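Local coordinates for protein ribonucleoside-diphosphate reductase (Pseudomonas aeruginosa, PDB 5IM3) that probably reduces ribonucleoside diphosphates to the deoxyribonucleotides needed for DNA synthesis, as the large subunit of a class I ribonucleotide reductase that binds dATP, at residues N877-A883 against Y904-A910; Q720-D726 against R754-Q758; L236-V241 against K256-Y261. All blocks are in the same frame, centred on the assembly; numbering follows the deposited sequence.

Contact 1 of 3, residues N877-A883 against Y904-A910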
loop_
_atom_site.group_PDB
_atom_site.type_symbol
_atom_site.label_atom_id
_atom_site.label_comp_id
_atom_site.label_asym_id
_atom_site.label_seq_id
_atom_site.Cartn_x
_atom_site.Cartn_y
_atom_site.Cartn_z
ATOM N N ASN A 877 -20.964 -17.542 18.256
ATOM C CA ASN A 877 -19.757 -17.108 17.574
ATOM C C ASN A 877 -19.904 -17.340 16.077
ATOM O O ASN A 877 -20.486 -18.337 15.642
ATOM C CB ASN A 877 -18.539 -17.855 18.107
ATOM C CG ASN A 877 -18.227 -17.501 19.539
ATOM O OD1 ASN A 877 -18.334 -16.342 19.942
ATOM N ND2 ASN A 877 -17.855 -18.500 20.325
ATOM N N LEU A 878 -19.396 -16.401 15.288
ATOM C CA LEU A 878 -19.444 -16.498 13.839
ATOM C C LEU A 878 -18.030 -16.510 13.282
ATOM O O LEU A 878 -17.163 -15.755 13.736
ATOM C CB LEU A 878 -20.248 -15.348 13.231
ATOM C CG LEU A 878 -21.756 -15.388 13.496
ATOM C CD1 LEU A 878 -22.428 -14.193 12.851
ATOM C CD2 LEU A 878 -22.382 -16.677 12.983
ATOM N N TYR A 879 -17.809 -17.386 12.306
ATOM C CA TYR A 879 -16.507 -17.571 11.681
ATOM C C TYR A 879 -16.623 -17.185 10.216
ATOM O O TYR A 879 -17.480 -17.708 9.498
ATOM C CB TYR A 879 -16.035 -19.017 11.836
ATOM C CG TYR A 879 -15.988 -19.460 13.277
ATOM C CD1 TYR A 879 -17.124 -19.941 13.913
ATOM C CD2 TYR A 879 -14.810 -19.382 14.007
ATOM C CE1 TYR A 879 -17.087 -20.339 15.235
ATOM C CE2 TYR A 879 -14.764 -19.781 15.327
ATOM C CZ TYR A 879 -15.903 -20.254 15.936
ATOM O OH TYR A 879 -15.853 -20.647 17.253
ATOM N N ILE A 880 -15.774 -16.263 9.780
ATOM C CA ILE A 880 -15.841 -15.716 8.435
ATOM C C ILE A 880 -14.432 -15.690 7.869
ATOM O O ILE A 880 -13.575 -14.944 8.359
ATOM C CB ILE A 880 -16.462 -14.313 8.409
ATOM C CG1 ILE A 880 -17.907 -14.376 8.916
ATOM C CG2 ILE A 880 -16.391 -13.734 6.997
ATOM C CD1 ILE A 880 -18.627 -13.046 8.925
ATOM N N ALA A 881 -14.190 -16.504 6.847
ATOM C CA ALA A 881 -12.986 -16.390 6.044
ATOM C C ALA A 881 -13.278 -15.524 4.825
ATOM O O ALA A 881 -14.422 -15.416 4.377
ATOM C CB ALA A 881 -12.482 -17.767 5.615
ATOM N N GLY A 882 -12.230 -14.899 4.298
ATOM C CA GLY A 882 -12.392 -13.932 3.231
ATOM C C GLY A 882 -12.358 -12.522 3.777
ATOM O O GLY A 882 -11.701 -11.642 3.211
ATOM N N ALA A 883 -13.071 -12.307 4.883
ATOM C CA ALA A 883 -13.059 -11.048 5.621
ATOM C C ALA A 883 -13.157 -9.831 4.710
ATOM O O ALA A 883 -12.138 -9.296 4.261
ATOM C CB ALA A 883 -11.799 -10.944 6.479
ATOM N N TYR A 904 -22.268 -12.972 18.982
ATOM C CA TYR A 904 -21.193 -12.977 19.962
ATOM C C TYR A 904 -19.888 -12.583 19.275
ATOM O O TYR A 904 -19.869 -11.630 18.489
ATOM C CB TYR A 904 -21.118 -14.364 20.619
ATOM C CG TYR A 904 -20.387 -14.448 21.947
ATOM C CD1 TYR A 904 -20.064 -13.310 22.675
ATOM C CD2 TYR A 904 -20.013 -15.683 22.466
ATOM C CE1 TYR A 904 -19.393 -13.401 23.881
ATOM C CE2 TYR A 904 -19.340 -15.782 23.665
ATOM C CZ TYR A 904 -19.034 -14.643 24.369
ATOM O OH TYR A 904 -18.367 -14.749 25.568
ATOM N N TYR A 905 -18.800 -13.300 19.546
ATOM C CA TYR A 905 -17.521 -12.975 18.931
ATOM C C TYR A 905 -17.588 -13.115 17.416
ATOM O O TYR A 905 -18.289 -13.973 16.876
ATOM C CB TYR A 905 -16.417 -13.891 19.453
ATOM C CG TYR A 905 -15.947 -13.591 20.852
ATOM C CD1 TYR A 905 -15.088 -12.532 21.101
ATOM C CD2 TYR A 905 -16.337 -14.386 21.920
ATOM C CE1 TYR A 905 -14.644 -12.261 22.379
ATOM C CE2 TYR A 905 -15.899 -14.124 23.200
ATOM C CZ TYR A 905 -15.052 -13.064 23.424
ATOM O OH TYR A 905 -14.616 -12.805 24.705
ATOM N N LEU A 906 -16.832 -12.263 16.733
ATOM C CA LEU A 906 -16.531 -12.438 15.321
ATOM C C LEU A 906 -15.108 -12.969 15.205
ATOM O O LEU A 906 -14.167 -12.356 15.722
ATOM C CB LEU A 906 -16.683 -11.127 14.549
ATOM C CG LEU A 906 -16.168 -11.154 13.105
ATOM C CD1 LEU A 906 -16.990 -12.104 12.248
ATOM C CD2 LEU A 906 -16.174 -9.760 12.519
ATOM N N ARG A 907 -14.958 -14.116 14.551
ATOM C CA ARG A 907 -13.654 -14.674 14.213
ATOM C C ARG A 907 -13.471 -14.501 12.711
ATOM O O ARG A 907 -14.175 -15.133 11.918
ATOM C CB ARG A 907 -13.563 -16.139 14.629
ATOM C CG ARG A 907 -13.777 -16.371 16.117
ATOM C CD ARG A 907 -12.544 -16.002 16.927
ATOM N NE ARG A 907 -12.723 -16.306 18.346
ATOM C CZ ARG A 907 -12.986 -15.408 19.292
ATOM N NH1 ARG A 907 -13.095 -14.118 18.994
ATOM N NH2 ARG A 907 -13.131 -15.802 20.551
ATOM N N ALA A 908 -12.544 -13.629 12.322
ATOM C CA ALA A 908 -12.382 -13.229 10.932
ATOM C C ALA A 908 -10.960 -13.502 10.457
ATOM O O ALA A 908 -9.991 -13.244 11.178
ATOM C CB ALA A 908 -12.715 -11.744 10.748
ATOM N N LEU A 909 -10.849 -14.024 9.237
ATOM C CA LEU A 909 -9.572 -14.241 8.569
ATOM C C LEU A 909 -9.591 -13.519 7.233
ATOM O O LEU A 909 -10.510 -13.718 6.430
ATOM C CB LEU A 909 -9.295 -15.730 8.346
ATOM C CG LEU A 909 -9.067 -16.613 9.573
ATOM C CD1 LEU A 909 -8.774 -18.041 9.133
ATOM C CD2 LEU A 909 -7.938 -16.071 10.444
ATOM N N ALA A 910 -8.583 -12.683 6.995
ATOM C CA ALA A 910 -8.441 -11.976 5.731
ATOM C C ALA A 910 -7.521 -12.694 4.755
ATOM O O ALA A 910 -7.176 -12.123 3.715
ATOM C CB ALA A 910 -7.929 -10.554 5.978
#

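Contact 2 of 3, residues Q720-D726 against R754-Q758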
loop_
_atom_site.group_PDB
_atom_site.type_symbol
_atom_site.label_atom_id
_atom_site.label_comp_id
_atom_site.label_asym_id
_atom_site.label_seq_id
_atom_site.Cartn_x
_atom_site.Cartn_y
_atom_site.Cartn_z
ATOM N N GLN A 720 -50.628 -16.162 28.996
ATOM C CA GLN A 720 -51.409 -15.891 27.800
ATOM C C GLN A 720 -51.348 -17.023 26.787
ATOM O O GLN A 720 -51.908 -16.888 25.695
ATOM C CB GLN A 720 -50.923 -14.598 27.141
ATOM C CG GLN A 720 -50.848 -13.412 28.078
ATOM C CD GLN A 720 -50.189 -12.216 27.425
ATOM O OE1 GLN A 720 -50.389 -11.955 26.239
ATOM N NE2 GLN A 720 -49.384 -11.490 28.191
ATOM N N GLY A 721 -50.682 -18.125 27.114
ATOM C CA GLY A 721 -50.539 -19.211 26.166
ATOM C C GLY A 721 -49.679 -18.867 24.972
ATOM O O GLY A 721 -49.863 -19.447 23.897
ATOM N N ILE A 722 -48.748 -17.931 25.127
ATOM C CA ILE A 722 -47.847 -17.525 24.056
ATOM C C ILE A 722 -46.493 -18.153 24.363
ATOM O O ILE A 722 -45.729 -17.645 25.187
ATOM C CB ILE A 722 -47.755 -16.003 23.930
ATOM C CG1 ILE A 722 -49.144 -15.417 23.666
ATOM C CG2 ILE A 722 -46.793 -15.622 22.808
ATOM C CD1 ILE A 722 -49.184 -13.900 23.664
ATOM N N LEU A 723 -46.204 -19.272 23.702
ATOM C CA LEU A 723 -44.950 -19.992 23.865
ATOM C C LEU A 723 -43.904 -19.385 22.941
ATOM O O LEU A 723 -44.224 -18.481 22.159
ATOM C CB LEU A 723 -45.151 -21.480 23.563
ATOM C CG LEU A 723 -46.355 -22.124 24.247
ATOM C CD1 LEU A 723 -46.440 -23.604 23.921
ATOM C CD2 LEU A 723 -46.294 -21.919 25.745
ATOM N N PRO A 724 -42.643 -19.829 23.007
ATOM C CA PRO A 724 -41.635 -19.268 22.090
ATOM C C PRO A 724 -42.020 -19.377 20.626
ATOM O O PRO A 724 -41.798 -18.428 19.863
ATOM C CB PRO A 724 -40.380 -20.088 22.424
ATOM C CG PRO A 724 -40.542 -20.424 23.856
ATOM C CD PRO A 724 -42.022 -20.661 24.053
ATOM N N ILE A 725 -42.594 -20.506 20.206
ATOM C CA ILE A 725 -42.988 -20.648 18.807
ATOM C C ILE A 725 -44.009 -19.585 18.431
ATOM O O ILE A 725 -44.022 -19.099 17.293
ATOM C CB ILE A 725 -43.524 -22.070 18.543
ATOM C CG1 ILE A 725 -43.775 -22.287 17.045
ATOM C CG2 ILE A 725 -44.797 -22.328 19.346
ATOM C CD1 ILE A 725 -42.519 -22.225 16.192
ATOM N N ASP A 726 -44.878 -19.207 19.370
ATOM C CA ASP A 726 -45.828 -18.128 19.130
ATOM C C ASP A 726 -45.160 -16.758 19.191
ATOM O O ASP A 726 -45.583 -15.839 18.483
ATOM C CB ASP A 726 -46.971 -18.209 20.143
ATOM C CG ASP A 726 -47.749 -19.508 20.038
ATOM O OD1 ASP A 726 -48.129 -19.884 18.909
ATOM O OD2 ASP A 726 -47.977 -20.158 21.080
ATOM N N ARG A 754 -49.695 -25.970 25.553
ATOM C CA ARG A 754 -50.092 -24.568 25.608
ATOM C C ARG A 754 -51.251 -24.343 26.570
ATOM O O ARG A 754 -51.456 -23.212 27.023
ATOM C CB ARG A 754 -50.467 -24.073 24.207
ATOM C CG ARG A 754 -50.849 -22.596 24.139
ATOM C CD ARG A 754 -51.164 -22.154 22.716
ATOM N NE ARG A 754 -49.965 -22.092 21.881
ATOM C CZ ARG A 754 -49.561 -23.056 21.057
ATOM N NH1 ARG A 754 -50.256 -24.179 20.936
ATOM N NH2 ARG A 754 -48.454 -22.894 20.345
ATOM N N GLU A 755 -52.008 -25.393 26.896
ATOM C CA GLU A 755 -53.103 -25.258 27.850
ATOM C C GLU A 755 -52.596 -25.362 29.283
ATOM O O GLU A 755 -52.946 -24.536 30.134
ATOM C CB GLU A 755 -54.167 -26.322 27.579
ATOM C CG GLU A 755 -55.458 -26.130 28.360
ATOM C CD GLU A 755 -56.419 -27.289 28.189
ATOM O OE1 GLU A 755 -55.948 -28.430 27.991
ATOM O OE2 GLU A 755 -57.645 -27.061 28.248
ATOM N N ARG A 756 -51.765 -26.370 29.570
ATOM C CA ARG A 756 -51.286 -26.564 30.936
ATOM C C ARG A 756 -50.396 -25.417 31.391
ATOM O O ARG A 756 -50.348 -25.112 32.588
ATOM C CB ARG A 756 -50.529 -27.888 31.059
ATOM C CG ARG A 756 -49.894 -28.095 32.438
ATOM C CD ARG A 756 -49.884 -29.558 32.861
ATOM N NE ARG A 756 -48.690 -30.272 32.411
ATOM C CZ ARG A 756 -47.726 -30.731 33.207
ATOM N NH1 ARG A 756 -47.779 -30.566 34.524
ATOM N NH2 ARG A 756 -46.695 -31.372 32.677
ATOM N N VAL A 757 -49.683 -24.780 30.463
ATOM C CA VAL A 757 -48.793 -23.689 30.847
ATOM C C VAL A 757 -49.597 -22.526 31.410
ATOM O O VAL A 757 -49.170 -21.861 32.363
ATOM C CB VAL A 757 -47.929 -23.255 29.650
ATOM C CG1 VAL A 757 -48.800 -22.761 28.511
ATOM C CG2 VAL A 757 -46.951 -22.176 30.064
ATOM N N GLN A 758 -50.775 -22.261 30.841
ATOM C CA GLN A 758 -51.581 -21.138 31.307
ATOM C C GLN A 758 -52.027 -21.318 32.749
ATOM O O GLN A 758 -52.423 -20.339 33.391
ATOM C CB GLN A 758 -52.796 -20.949 30.397
ATOM C CG GLN A 758 -52.428 -20.634 28.957
ATOM C CD GLN A 758 -53.636 -20.509 28.055
ATOM O OE1 GLN A 758 -54.639 -19.901 28.423
ATOM N NE2 GLN A 758 -53.549 -21.094 26.868
#

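Contact 3 of 3, residues L236-V241 against K256-Y261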
loop_
_atom_site.group_PDB
_atom_site.type_symbol
_atom_site.label_atom_id
_atom_site.label_comp_id
_atom_site.label_asym_id
_atom_site.label_seq_id
_atom_site.Cartn_x
_atom_site.Cartn_y
_atom_site.Cartn_z
ATOM N N LEU A 236 -7.470 -41.354 49.549
ATOM C CA LEU A 236 -7.767 -42.351 50.573
ATOM C C LEU A 236 -6.734 -42.323 51.691
ATOM O O LEU A 236 -7.086 -42.436 52.869
ATOM C CB LEU A 236 -7.840 -43.741 49.949
ATOM C CG LEU A 236 -8.919 -43.936 48.891
ATOM C CD1 LEU A 236 -8.743 -45.284 48.247
ATOM C CD2 LEU A 236 -10.319 -43.807 49.478
ATOM N N GLY A 237 -5.455 -42.173 51.343
ATOM C CA GLY A 237 -4.433 -42.052 52.369
ATOM C C GLY A 237 -4.667 -40.864 53.284
ATOM O O GLY A 237 -4.458 -40.950 54.496
ATOM N N PHE A 238 -5.105 -39.737 52.715
ATOM C CA PHE A 238 -5.430 -38.569 53.527
ATOM C C PHE A 238 -6.589 -38.867 54.469
ATOM O O PHE A 238 -6.543 -38.521 55.655
ATOM C CB PHE A 238 -5.760 -37.383 52.618
ATOM C CG PHE A 238 -6.046 -36.101 53.357
ATOM C CD1 PHE A 238 -5.016 -35.248 53.717
ATOM C CD2 PHE A 238 -7.346 -35.741 53.674
ATOM C CE1 PHE A 238 -5.276 -34.066 54.387
ATOM C CE2 PHE A 238 -7.612 -34.559 54.343
ATOM C CZ PHE A 238 -6.576 -33.722 54.699
ATOM N N LEU A 239 -7.634 -39.519 53.961
ATOM C CA LEU A 239 -8.808 -39.844 54.757
ATOM C C LEU A 239 -8.582 -41.005 55.713
ATOM O O LEU A 239 -9.490 -41.332 56.484
ATOM C CB LEU A 239 -9.987 -40.171 53.834
ATOM C CG LEU A 239 -10.524 -39.008 53.002
ATOM C CD1 LEU A 239 -11.564 -39.494 52.004
ATOM C CD2 LEU A 239 -11.110 -37.933 53.910
ATOM N N GLY A 240 -7.408 -41.630 55.688
ATOM C CA GLY A 240 -7.153 -42.763 56.552
ATOM C C GLY A 240 -7.949 -44.001 56.217
ATOM O O GLY A 240 -8.037 -44.908 57.044
ATOM N N VAL A 241 -8.539 -44.064 55.023
ATOM C CA VAL A 241 -9.282 -45.252 54.615
ATOM C C VAL A 241 -8.327 -46.348 54.163
ATOM O O VAL A 241 -8.375 -47.479 54.660
ATOM C CB VAL A 241 -10.293 -44.896 53.508
ATOM C CG1 VAL A 241 -11.045 -46.139 53.042
ATOM C CG2 VAL A 241 -11.268 -43.840 53.998
ATOM N N LYS A 256 -17.014 -46.298 52.113
ATOM C CA LYS A 256 -16.266 -46.016 53.332
ATOM C C LYS A 256 -15.651 -44.624 53.296
ATOM O O LYS A 256 -15.522 -43.979 54.342
ATOM C CB LYS A 256 -15.178 -47.071 53.538
ATOM C CG LYS A 256 -15.715 -48.441 53.936
ATOM C CD LYS A 256 -15.844 -48.577 55.449
ATOM C CE LYS A 256 -16.862 -49.641 55.838
ATOM N NZ LYS A 256 -18.260 -49.173 55.616
ATOM N N ALA A 257 -15.284 -44.140 52.109
ATOM C CA ALA A 257 -14.590 -42.863 52.001
ATOM C C ALA A 257 -15.534 -41.673 52.116
ATOM O O ALA A 257 -15.133 -40.620 52.626
ATOM C CB ALA A 257 -13.829 -42.794 50.677
ATOM N N LEU A 258 -16.781 -41.810 51.654
ATOM C CA LEU A 258 -17.717 -40.688 51.693
ATOM C C LEU A 258 -17.891 -40.127 53.099
ATOM O O LEU A 258 -17.668 -38.920 53.297
ATOM C CB LEU A 258 -19.053 -41.117 51.081
ATOM C CG LEU A 258 -20.211 -40.131 51.265
ATOM C CD1 LEU A 258 -19.902 -38.787 50.610
ATOM C CD2 LEU A 258 -21.500 -40.711 50.715
ATOM N N PRO A 259 -18.285 -40.915 54.105
ATOM C CA PRO A 259 -18.423 -40.333 55.451
ATOM C C PRO A 259 -17.119 -39.787 55.995
ATOM O O PRO A 259 -17.130 -38.767 56.696
ATOM C CB PRO A 259 -18.952 -41.506 56.290
ATOM C CG PRO A 259 -18.522 -42.720 55.567
ATOM C CD PRO A 259 -18.578 -42.360 54.105
ATOM N N ALA A 260 -15.990 -40.429 55.687
ATOM C CA ALA A 260 -14.698 -39.878 56.086
ATOM C C ALA A 260 -14.438 -38.548 55.397
ATOM O O ALA A 260 -13.837 -37.641 55.984
ATOM C CB ALA A 260 -13.579 -40.868 55.767
ATOM N N TYR A 261 -14.886 -38.411 54.148
ATOM C CA TYR A 261 -14.671 -37.169 53.415
ATOM C C TYR A 261 -15.494 -36.036 54.014
ATOM O O TYR A 261 -14.983 -34.931 54.228
ATOM C CB TYR A 261 -15.017 -37.367 51.940
ATOM C CG TYR A 261 -15.166 -36.074 51.176
ATOM C CD1 TYR A 261 -14.054 -35.402 50.690
ATOM C CD2 TYR A 261 -16.418 -35.525 50.942
ATOM C CE1 TYR A 261 -14.185 -34.214 49.994
ATOM C CE2 TYR A 261 -16.561 -34.339 50.248
ATOM C CZ TYR A 261 -15.442 -33.689 49.775
ATOM O OH TYR A 261 -15.579 -32.510 49.082
#

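Contact 1 of 3, residues N877-A883 against Y904-A910
The carboxamide of Asn-877 lies alongside the ring of Tyr-904, the two planes only 16° apart, with OD1 3.1 Å from Tyr-904 CD2. The same oxygen meets the Tyr-905 ring at its edge, in the ring plane, and takes a weak hydrogen bond from the backbone N of Tyr-905. Tyr-905 CD2 sits over the centre of one face of the Tyr-904 ring, 3.6 Å above it, while Arg-907 NH2 rests over a face of the Tyr-905 ring, toward its rim. Trp-562 packs edge-to-face with both tyrosines.

On one face of the two strands, the Tyr-879 ring and the Arg-907 chain run side by side. Both have CG beside the backbone N, and Tyr-879 CD2 comes 3.5 Å from Arg-907 CB; the ring's hydroxyl goes on to Glu-786. On the opposite face Ile-880 CD1 meets Leu-906 CD1 at 3.8 Å, and Leu-878 joins them in facing helices: Leu-878 and Leu-906 both touch Tyr-892 of helix 885-897.

Between these faces four backbone bonds hold the strands together. Leu-878 gives its N to Tyr-905 O and its O to Arg-907 N (2.9 Å); Ile-880 does likewise with Arg-907 O and Leu-909 N. One residue thus bonds to two that flank its partner, the mark of parallel pairing, and the strand axes run 12° apart. Strand 878-881, helix 885-897 and strand 906-909 form a beta-alpha-beta unit, its two parallel strands making a small sheet near the C-terminal end of the model.

Contact 2 of 3, residues Q720-D726 against R754-Q758
Arg-754 reaches across to Asp-726 and grips one carboxylate oxygen side-on: NE and NH2 each lie 2.9 Å from OD2, in a salt bridge whose two hydrogen bonds are bent to about 145°. CG stands anti to the backbone N (chi1 -178°) and the chain runs straight until it bends at chi3, which swings the guanidinium onto the acid. OD2 lies close to the guanidinium plane, whereas the carboxylate itself is turned 55° from that plane and is met on its syn side.

This is the close-packed part. The backbone N of Leu-723, the N-cap residue of helix 724-735, donates to the anti lone pair of the same OD2, giving that oxygen three donors. Leu-723 CD1 lies over one face of the guanidinium, 4.0 Å above its plane, and the other branch, CD2, meets Val-757 CG1 at 3.8 Å. The buried Gly-721 backbone is pressed between two side chains: its O, at the guanidinium edge and in plane, comes 3.2 Å from Arg-754 CD, and its CA lies 3.6 Å from Gln-758 NE2. That amide turns back to its own segment, NE2 donating to Arg-754 O from above the carbonyl plane.

Toward solvent the fit relaxes. The outer part of Gln-758 is exposed, and exposed Gln-720 comes no nearer to it than 4.3 Å (Gln-720 C to Gln-758 CG), sending its own amide nitrogen to Gly-715 O.

Three N-H groups converge on one carboxylate oxygen, which ties the start of helix 724-735 to helix 751-757; these donors would be expected to stabilise Asp-726 in its ionised form.

Contact 3 of 3, residues L236-V241 against K256-Y261
Leu-239 sets CG anti to its carbonyl carbon (chi1 -67°), and this turns both of its methyl branches onto helix 250-267. CD2 approaches the backbone there, 3.4 Å from Ala-260 O and 3.7 Å from Tyr-261 CA, while CD1 comes to 4.1 Å from Tyr-261 CB. Val-241 keeps CG1 anti to the backbone N (chi1 178°), which places CG2 beside that N and aims it between Ala-257 and Ala-260, 4.0 Å from Ala-257 CA. Ala-260 CB in turn touches both Leu-239 CB and Val-241 CG2.

Deeper in, Leu-236 CD2 rests 3.8 Å from Ala-257 CB, a methyl that also packs on Ile-321 of helix 319-330. Gly-240, with positive phi, closes helix 219-239 in a Schellman motif: Val-241 N bonds back to Leu-236 O, and the chain turns so that Val-241 follows Leu-239 onto the same neighbour. Tyr-261 directs its ring elsewhere, its OH making a weak hydrogen bond to Glu-317.

No hydrogen bond crosses between 236-241 and 256-261. Leucine and valine branches against two alanines and the base of Tyr-261 make most of the join, so helix end and helix flank are held by van der Waals and hydrophobic packing.

How the contacts relate
Along the chain the order is contact 3, contact 2, contact 1, each closing before the next opens. None touches another: the centres of contacts 1 and 2 are 37 Å apart, and the centre of contact 3 lies about 50 Å from the centres of both, across the chain's centre from contact 1. They share no helix or strand. Contact 3 joins helices 219-239 and 250-267, contact 2 joins helices 724-735 and 751-757, and contact 1 pairs two strands late in the chain; contact 2 and strand 878-881 both fall in the barrel family region. All three lie away from the dATP sites, and each ties together stretches close in sequence, consistent with local packing of separate parts of this large subunit.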